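Long-range contact in CRISPR-associated endonuclease Cas9 (Campylobacter jejuni subsp. jejuni serotype O:2, PDB 5X2H), which uses a guide RNA to recognise matching DNA of invading genetic elements and cuts its two strands with separate RuvC-like and HNH nuclease domains: residues Ile675-Phe687 with Ala697-Leu710. Residues are numbered along the deposited sequence; the frame is centred on the assembly and turned at random.
Sequences IVKNGDMFRVDIF and AVPIYTMDFALKVL. With nucleotides of chain D; nucleotides of chain B.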
loop_
_atom_site.group_PDB
_atom_site.type_symbol
_atom_site.label_atom_id
_atom_site.label_comp_id
_atom_site.label_asym_id
_atom_site.label_seq_id
_atom_site.Cartn_x
_atom_site.Cartn_y
_atom_site.Cartn_z
ATOM N N ILE A 675 15.956 -15.574 -17.976
ATOM C CA ILE A 675 16.209 -16.500 -16.875
ATOM C C ILE A 675 16.072 -15.754 -15.555
ATOM O O ILE A 675 16.670 -14.687 -15.369
ATOM C CB ILE A 675 17.602 -17.135 -17.006
ATOM C CG1 ILE A 675 17.743 -17.863 -18.345
ATOM C CG2 ILE A 675 17.860 -18.090 -15.850
ATOM C CD1 ILE A 675 17.025 -19.193 -18.402
ATOM N N VAL A 676 15.286 -16.313 -14.634
ATOM C CA VAL A 676 15.038 -15.707 -13.332
ATOM C C VAL A 676 15.007 -16.798 -12.268
ATOM O O VAL A 676 14.619 -17.940 -12.532
ATOM C CB VAL A 676 13.715 -14.909 -13.316
ATOM C CG1 VAL A 676 13.812 -13.664 -14.208
ATOM C CG2 VAL A 676 12.563 -15.799 -13.759
ATOM N N LYS A 677 15.413 -16.436 -11.053
ATOM C CA LYS A 677 15.326 -17.349 -9.927
ATOM C C LYS A 677 13.905 -17.363 -9.364
ATOM O O LYS A 677 13.070 -16.513 -9.685
ATOM C CB LYS A 677 16.324 -16.964 -8.836
ATOM C CG LYS A 677 17.782 -17.013 -9.277
ATOM C CD LYS A 677 18.719 -16.775 -8.105
ATOM C CE LYS A 677 20.175 -16.877 -8.525
ATOM N NZ LYS A 677 21.086 -16.659 -7.373
ATOM N N ASN A 678 13.641 -18.340 -8.501
ATOM C CA ASN A 678 12.305 -18.512 -7.953
ATOM C C ASN A 678 11.934 -17.368 -7.014
ATOM O O ASN A 678 12.785 -16.626 -6.515
ATOM C CB ASN A 678 12.200 -19.843 -7.206
ATOM C CG ASN A 678 11.815 -20.988 -8.114
ATOM O OD1 ASN A 678 10.817 -20.913 -8.834
ATOM N ND2 ASN A 678 12.616 -22.050 -8.104
ATOM N N GLY A 679 10.636 -17.228 -6.792
ATOM C CA GLY A 679 10.108 -16.441 -5.696
ATOM C C GLY A 679 9.966 -17.287 -4.450
ATOM O O GLY A 679 10.647 -18.303 -4.281
ATOM N N ASP A 680 9.049 -16.877 -3.576
ATOM C CA ASP A 680 8.854 -17.574 -2.312
ATOM C C ASP A 680 8.407 -19.014 -2.538
ATOM O O ASP A 680 7.606 -19.306 -3.431
ATOM C CB ASP A 680 7.815 -16.841 -1.457
ATOM C CG ASP A 680 8.353 -15.559 -0.861
ATOM O OD1 ASP A 680 9.556 -15.276 -1.046
ATOM O OD2 ASP A 680 7.574 -14.838 -0.200
ATOM N N MET A 681 8.945 -19.917 -1.721
ATOM C CA MET A 681 8.473 -21.300 -1.646
ATOM C C MET A 681 7.419 -21.347 -0.547
ATOM O O MET A 681 7.707 -21.657 0.610
ATOM C CB MET A 681 9.627 -22.256 -1.360
ATOM C CG MET A 681 9.242 -23.727 -1.376
ATOM S SD MET A 681 10.451 -24.792 -0.555
ATOM C CE MET A 681 11.977 -24.193 -1.281
ATOM N N PHE A 682 6.179 -21.023 -0.905
ATOM C CA PHE A 682 5.141 -20.889 0.107
ATOM C C PHE A 682 4.665 -22.225 0.655
ATOM O O PHE A 682 4.007 -22.245 1.701
ATOM C CB PHE A 682 3.946 -20.097 -0.448
ATOM C CG PHE A 682 3.084 -20.866 -1.424
ATOM C CD1 PHE A 682 3.402 -20.908 -2.771
ATOM C CD2 PHE A 682 1.931 -21.511 -0.997
ATOM C CE1 PHE A 682 2.602 -21.599 -3.671
ATOM C CE2 PHE A 682 1.129 -22.204 -1.894
ATOM C CZ PHE A 682 1.467 -22.247 -3.232
ATOM N N ARG A 683 4.990 -23.333 -0.007
ATOM C CA ARG A 683 4.463 -24.632 0.380
ATOM C C ARG A 683 5.463 -25.719 0.004
ATOM O O ARG A 683 6.188 -25.600 -0.986
ATOM C CB ARG A 683 3.104 -24.873 -0.290
ATOM C CG ARG A 683 2.475 -26.231 -0.045
ATOM C CD ARG A 683 1.104 -26.304 -0.712
ATOM N NE ARG A 683 0.844 -27.608 -1.310
ATOM C CZ ARG A 683 -0.211 -27.882 -2.069
ATOM N NH1 ARG A 683 -1.110 -26.940 -2.323
ATOM N NH2 ARG A 683 -0.366 -29.096 -2.575
ATOM N N VAL A 684 5.506 -26.772 0.817
ATOM C CA VAL A 684 6.266 -27.976 0.504
ATOM C C VAL A 684 5.409 -29.182 0.863
ATOM O O VAL A 684 4.809 -29.227 1.942
ATOM C CB VAL A 684 7.624 -28.019 1.237
ATOM C CG1 VAL A 684 7.443 -27.872 2.739
ATOM C CG2 VAL A 684 8.362 -29.304 0.916
ATOM N N ASP A 685 5.327 -30.145 -0.050
ATOM C CA ASP A 685 4.518 -31.339 0.147
ATOM C C ASP A 685 5.422 -32.490 0.565
ATOM O O ASP A 685 6.387 -32.814 -0.135
ATOM C CB ASP A 685 3.739 -31.685 -1.121
ATOM C CG ASP A 685 2.639 -30.680 -1.420
ATOM O OD1 ASP A 685 2.416 -29.773 -0.585
ATOM O OD2 ASP A 685 2.001 -30.797 -2.488
ATOM N N ILE A 686 5.107 -33.098 1.705
ATOM C CA ILE A 686 5.919 -34.157 2.291
ATOM C C ILE A 686 5.322 -35.499 1.905
ATOM O O ILE A 686 4.122 -35.734 2.095
ATOM C CB ILE A 686 6.004 -34.010 3.820
ATOM C CG1 ILE A 686 6.672 -32.683 4.183
ATOM C CG2 ILE A 686 6.747 -35.190 4.436
ATOM C CD1 ILE A 686 8.007 -32.464 3.498
ATOM N N PHE A 687 6.153 -36.374 1.353
ATOM C CA PHE A 687 5.769 -37.729 0.998
ATOM C C PHE A 687 6.565 -38.717 1.838
ATOM O O PHE A 687 7.558 -38.370 2.484
ATOM C CB PHE A 687 5.999 -38.005 -0.492
ATOM C CG PHE A 687 5.043 -37.291 -1.400
ATOM C CD1 PHE A 687 5.196 -35.939 -1.666
ATOM C CD2 PHE A 687 4.001 -37.975 -2.002
ATOM C CE1 PHE A 687 4.321 -35.281 -2.504
ATOM C CE2 PHE A 687 3.124 -37.322 -2.846
ATOM C CZ PHE A 687 3.285 -35.973 -3.097
ATOM N N ALA A 697 10.384 -34.534 -0.217
ATOM C CA ALA A 697 9.770 -33.214 -0.230
ATOM C C ALA A 697 9.688 -32.667 -1.645
ATOM O O ALA A 697 10.658 -32.735 -2.407
ATOM C CB ALA A 697 10.542 -32.231 0.652
ATOM N N VAL A 698 8.529 -32.108 -1.980
ATOM C CA VAL A 698 8.282 -31.451 -3.256
ATOM C C VAL A 698 8.143 -29.952 -2.979
ATOM O O VAL A 698 7.173 -29.534 -2.331
ATOM C CB VAL A 698 7.031 -32.006 -3.949
ATOM C CG1 VAL A 698 6.756 -31.245 -5.243
ATOM C CG2 VAL A 698 7.193 -33.492 -4.224
ATOM N N PRO A 699 9.079 -29.121 -3.432
ATOM C CA PRO A 699 8.961 -27.679 -3.185
ATOM C C PRO A 699 7.992 -27.038 -4.163
ATOM O O PRO A 699 7.967 -27.370 -5.352
ATOM C CB PRO A 699 10.393 -27.172 -3.396
ATOM C CG PRO A 699 10.964 -28.122 -4.410
ATOM C CD PRO A 699 10.282 -29.459 -4.210
ATOM N N ILE A 700 7.181 -26.113 -3.648
ATOM C CA ILE A 700 6.116 -25.471 -4.411
ATOM C C ILE A 700 6.272 -23.960 -4.281
ATOM O O ILE A 700 6.210 -23.421 -3.168
ATOM C CB ILE A 700 4.724 -25.920 -3.939
ATOM C CG1 ILE A 700 4.596 -27.443 -4.055
ATOM C CG2 ILE A 700 3.635 -25.225 -4.739
ATOM C CD1 ILE A 700 3.242 -27.980 -3.651
ATOM N N TYR A 701 6.461 -23.283 -5.411
ATOM C CA TYR A 701 6.776 -21.864 -5.457
ATOM C C TYR A 701 5.593 -21.063 -5.994
ATOM O O TYR A 701 4.630 -21.609 -6.540
ATOM C CB TYR A 701 8.025 -21.621 -6.318
ATOM C CG TYR A 701 9.248 -22.383 -5.846
ATOM C CD1 TYR A 701 9.478 -23.693 -6.253
ATOM C CD2 TYR A 701 10.169 -21.792 -4.994
ATOM C CE1 TYR A 701 10.589 -24.390 -5.825
ATOM C CE2 TYR A 701 11.286 -22.481 -4.562
ATOM C CZ TYR A 701 11.490 -23.781 -4.977
ATOM O OH TYR A 701 12.602 -24.469 -4.547
ATOM N N THR A 702 5.685 -19.740 -5.835
ATOM C CA THR A 702 4.618 -18.862 -6.310
ATOM C C THR A 702 4.382 -19.035 -7.804
ATOM O O THR A 702 3.236 -18.990 -8.272
ATOM C CB THR A 702 4.956 -17.406 -5.997
ATOM O OG1 THR A 702 6.292 -17.127 -6.436
ATOM C CG2 THR A 702 4.845 -17.136 -4.503
ATOM N N MET A 703 5.457 -19.235 -8.572
ATOM C CA MET A 703 5.306 -19.443 -10.008
ATOM C C MET A 703 4.488 -20.695 -10.303
ATOM O O MET A 703 3.685 -20.712 -11.242
ATOM C CB MET A 703 6.677 -19.528 -10.677
ATOM C CG MET A 703 6.602 -19.838 -12.159
ATOM S SD MET A 703 5.580 -18.650 -13.060
ATOM C CE MET A 703 6.748 -17.321 -13.313
ATOM N N ASP A 704 4.677 -21.752 -9.509
ATOM C CA ASP A 704 3.949 -22.995 -9.747
ATOM C C ASP A 704 2.447 -22.799 -9.580
ATOM O O ASP A 704 1.653 -23.352 -10.350
ATOM C CB ASP A 704 4.460 -24.086 -8.807
ATOM C CG ASP A 704 5.916 -24.427 -9.053
ATOM O OD1 ASP A 704 6.270 -24.713 -10.216
ATOM O OD2 ASP A 704 6.709 -24.389 -8.090
ATOM N N PHE A 705 2.039 -22.017 -8.578
ATOM C CA PHE A 705 0.622 -21.704 -8.423
ATOM C C PHE A 705 0.114 -20.867 -9.589
ATOM O O PHE A 705 -1.017 -21.056 -10.049
ATOM C CB PHE A 705 0.380 -20.977 -7.098
ATOM C CG PHE A 705 -1.044 -20.531 -6.905
ATOM C CD1 PHE A 705 -2.012 -21.428 -6.486
ATOM C CD2 PHE A 705 -1.413 -19.216 -7.140
ATOM C CE1 PHE A 705 -3.324 -21.025 -6.309
ATOM C CE2 PHE A 705 -2.724 -18.804 -6.964
ATOM C CZ PHE A 705 -3.681 -19.710 -6.548
ATOM N N ALA A 706 0.933 -19.930 -10.073
ATOM C CA ALA A 706 0.532 -19.124 -11.222
ATOM C C ALA A 706 0.311 -19.997 -12.447
ATOM O O ALA A 706 -0.651 -19.798 -13.199
ATOM C CB ALA A 706 1.582 -18.053 -11.508
ATOM N N LEU A 707 1.194 -20.976 -12.662
ATOM C CA LEU A 707 1.053 -21.907 -13.773
ATOM C C LEU A 707 -0.096 -22.883 -13.571
ATOM O O LEU A 707 -0.487 -23.555 -14.531
ATOM C CB LEU A 707 2.358 -22.682 -13.972
ATOM C CG LEU A 707 3.596 -21.866 -14.352
ATOM C CD1 LEU A 707 4.854 -22.729 -14.277
ATOM C CD2 LEU A 707 3.430 -21.267 -15.747
ATOM N N LYS A 708 -0.630 -22.980 -12.352
ATOM C CA LYS A 708 -1.696 -23.923 -12.016
ATOM C C LYS A 708 -1.281 -25.367 -12.289
ATOM O O LYS A 708 -2.118 -26.222 -12.591
ATOM C CB LYS A 708 -2.995 -23.581 -12.753
ATOM C CG LYS A 708 -3.591 -22.241 -12.350
ATOM C CD LYS A 708 -3.907 -22.220 -10.862
ATOM C CE LYS A 708 -4.461 -20.877 -10.420
ATOM N NZ LYS A 708 -3.443 -19.800 -10.535
ATOM N N VAL A 709 0.014 -25.652 -12.178
ATOM C CA VAL A 709 0.548 -26.998 -12.345
ATOM C C VAL A 709 1.178 -27.414 -11.025
ATOM O O VAL A 709 2.116 -26.764 -10.547
ATOM C CB VAL A 709 1.570 -27.074 -13.490
ATOM C CG1 VAL A 709 2.173 -28.469 -13.565
ATOM C CG2 VAL A 709 0.912 -26.699 -14.810
ATOM N N LEU A 710 0.664 -28.482 -10.434
ATOM C CA LEU A 710 1.185 -28.961 -9.161
ATOM C C LEU A 710 2.416 -29.830 -9.405
ATOM O O LEU A 710 2.299 -30.879 -10.051
ATOM C CB LEU A 710 0.121 -29.751 -8.410
ATOM C CG LEU A 710 0.466 -30.156 -6.975
ATOM C CD1 LEU A 710 0.559 -28.931 -6.078
ATOM C CD2 LEU A 710 -0.559 -31.142 -6.442
ATOM P P DA D 3 11.886 -19.510 0.862
ATOM O OP1 DA D 3 10.462 -19.151 0.687
ATOM O OP2 DA D 3 12.259 -20.575 1.820
ATOM O "O5'" DA D 3 12.524 -19.889 -0.555
ATOM C "C5'" DA D 3 12.509 -18.928 -1.615
ATOM C "C4'" DA D 3 13.804 -18.964 -2.415
ATOM O "O4'" DA D 3 14.839 -18.216 -1.719
ATOM C "C3'" DA D 3 14.373 -20.361 -2.670
ATOM O "O3'" DA D 3 14.780 -20.470 -4.021
ATOM C "C2'" DA D 3 15.557 -20.450 -1.705
ATOM C "C1'" DA D 3 16.011 -18.998 -1.621
ATOM N N9 DA D 3 16.684 -18.665 -0.363
ATOM C C8 DA D 3 16.207 -18.856 0.906
ATOM N N7 DA D 3 17.029 -18.452 1.849
ATOM C C5 DA D 3 18.121 -17.963 1.151
ATOM C C6 DA D 3 19.341 -17.393 1.571
ATOM N N6 DA D 3 19.669 -17.215 2.855
ATOM N N1 DA D 3 20.215 -17.013 0.616
ATOM C C2 DA D 3 19.886 -17.194 -0.666
ATOM N N3 DA D 3 18.774 -17.718 -1.182
ATOM C C4 DA D 3 17.924 -18.084 -0.212
ATOM P P DA D 4 15.145 -21.907 -4.643
ATOM O OP1 DA D 4 14.884 -21.842 -6.101
ATOM O OP2 DA D 4 14.528 -22.957 -3.796
ATOM O "O5'" DA D 4 16.715 -22.027 -4.404
ATOM C "C5'" DA D 4 17.599 -21.091 -4.984
ATOM C "C4'" DA D 4 19.018 -21.413 -4.574
ATOM O "O4'" DA D 4 19.293 -20.837 -3.262
ATOM C "C3'" DA D 4 19.306 -22.918 -4.430
ATOM O "O3'" DA D 4 20.615 -23.193 -4.866
ATOM C "C2'" DA D 4 19.200 -23.115 -2.927
ATOM C "C1'" DA D 4 19.878 -21.841 -2.478
ATOM N N9 DA D 4 19.739 -21.546 -1.057
ATOM C C8 DA D 4 18.751 -21.963 -0.209
ATOM N N7 DA D 4 18.921 -21.570 1.032
ATOM C C5 DA D 4 20.116 -20.863 0.994
ATOM C C6 DA D 4 20.860 -20.195 1.987
ATOM N N6 DA D 4 20.484 -20.123 3.267
ATOM N N1 DA D 4 22.007 -19.588 1.609
ATOM C C2 DA D 4 22.382 -19.662 0.329
ATOM N N3 DA D 4 21.771 -20.265 -0.688
ATOM C C4 DA D 4 20.632 -20.848 -0.283
ATOM P P A B 50 4.473 -11.476 -17.911
ATOM O OP1 A B 50 5.056 -11.603 -19.267
ATOM O OP2 A B 50 3.148 -10.835 -17.724
ATOM O "O5'" A B 50 4.404 -12.942 -17.292
ATOM C "C5'" A B 50 5.406 -13.908 -17.580
ATOM C "C4'" A B 50 4.952 -15.286 -17.182
ATOM O "O4'" A B 50 4.598 -15.280 -15.774
ATOM C "C3'" A B 50 3.700 -15.790 -17.885
ATOM O "O3'" A B 50 3.981 -16.394 -19.133
ATOM C "C2'" A B 50 3.103 -16.755 -16.872
ATOM O "O2'" A B 50 3.780 -18.002 -16.905
ATOM C "C1'" A B 50 3.443 -16.059 -15.558
ATOM N N9 A B 50 2.363 -15.157 -15.118
ATOM C C8 A B 50 2.421 -13.790 -15.010
ATOM N N7 A B 50 1.304 -13.250 -14.584
ATOM C C5 A B 50 0.456 -14.333 -14.403
ATOM C C6 A B 50 -0.879 -14.424 -13.971
ATOM N N6 A B 50 -1.617 -13.371 -13.625
ATOM N N1 A B 50 -1.433 -15.655 -13.901
ATOM C C2 A B 50 -0.686 -16.713 -14.245
ATOM N N3 A B 50 0.575 -16.751 -14.670
ATOM C C4 A B 50 1.097 -15.515 -14.727
HETATM O O HOH W 1 8.852 -18.847 -8.286
#
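With CG opposite its backbone N (chi1 -175°), Met681 lays its CG over one face of the Tyr701 ring, 4.2 Å from the centroid, a CH-pi contact; the bend at chi3 turns only the terminal CE, bringing it 3.3 Å from Tyr701 OH, and SD lies oblique to the ring in a Met-aromatic contact. Tyrosine suits this place: its ring offers two faces for packing, and its hydroxyl reaches the phosphate. The Asn678 amide stacks on the opposite face, its plane only 5° from that of the ring, while Tyr701 OH donates to OP2 of DA4 of chain D at 2.6 Å. Asn678 ND2 reaches OP1 of the same phosphate in a nearly straight bond (170°) and also bonds Gly666 O, while Arg669 NE bonds OD1, which fixes the amide. The backbone N of Met681 donates to OP1 of DA3 of chain D, so the loop holds two successive DNA phosphates. Helix 702-707 starts directly after Tyr701, and Thr702 N bonds Asp680 O at 3.1 Å.

Beyond the loop, strands 683-689 and 695-700 form an antiparallel beta hairpin, part of a three-stranded sheet with 733-740. A classic beta bulge, Phe682 and Arg683 against Ile700, starts the pairing; regular bonds follow, such as Asp685 N to Val698 O (3.0 Å).

Arg683 and Asp685 share a sheet face and join side-on, NE to OD1 at 2.8 Å and NH2 to OD2, through syn lone pairs. Arg830 also pairs with the carboxylate, probably helping to keep it ionised. Ile700 runs alongside Arg683 and sets CD1 over a guanidinium face, 3.4 Å from Arg683 NE. On the opposite face of the sheet, the small CB of Ala697 packs against Val684 CG2 and Ile686 CD1.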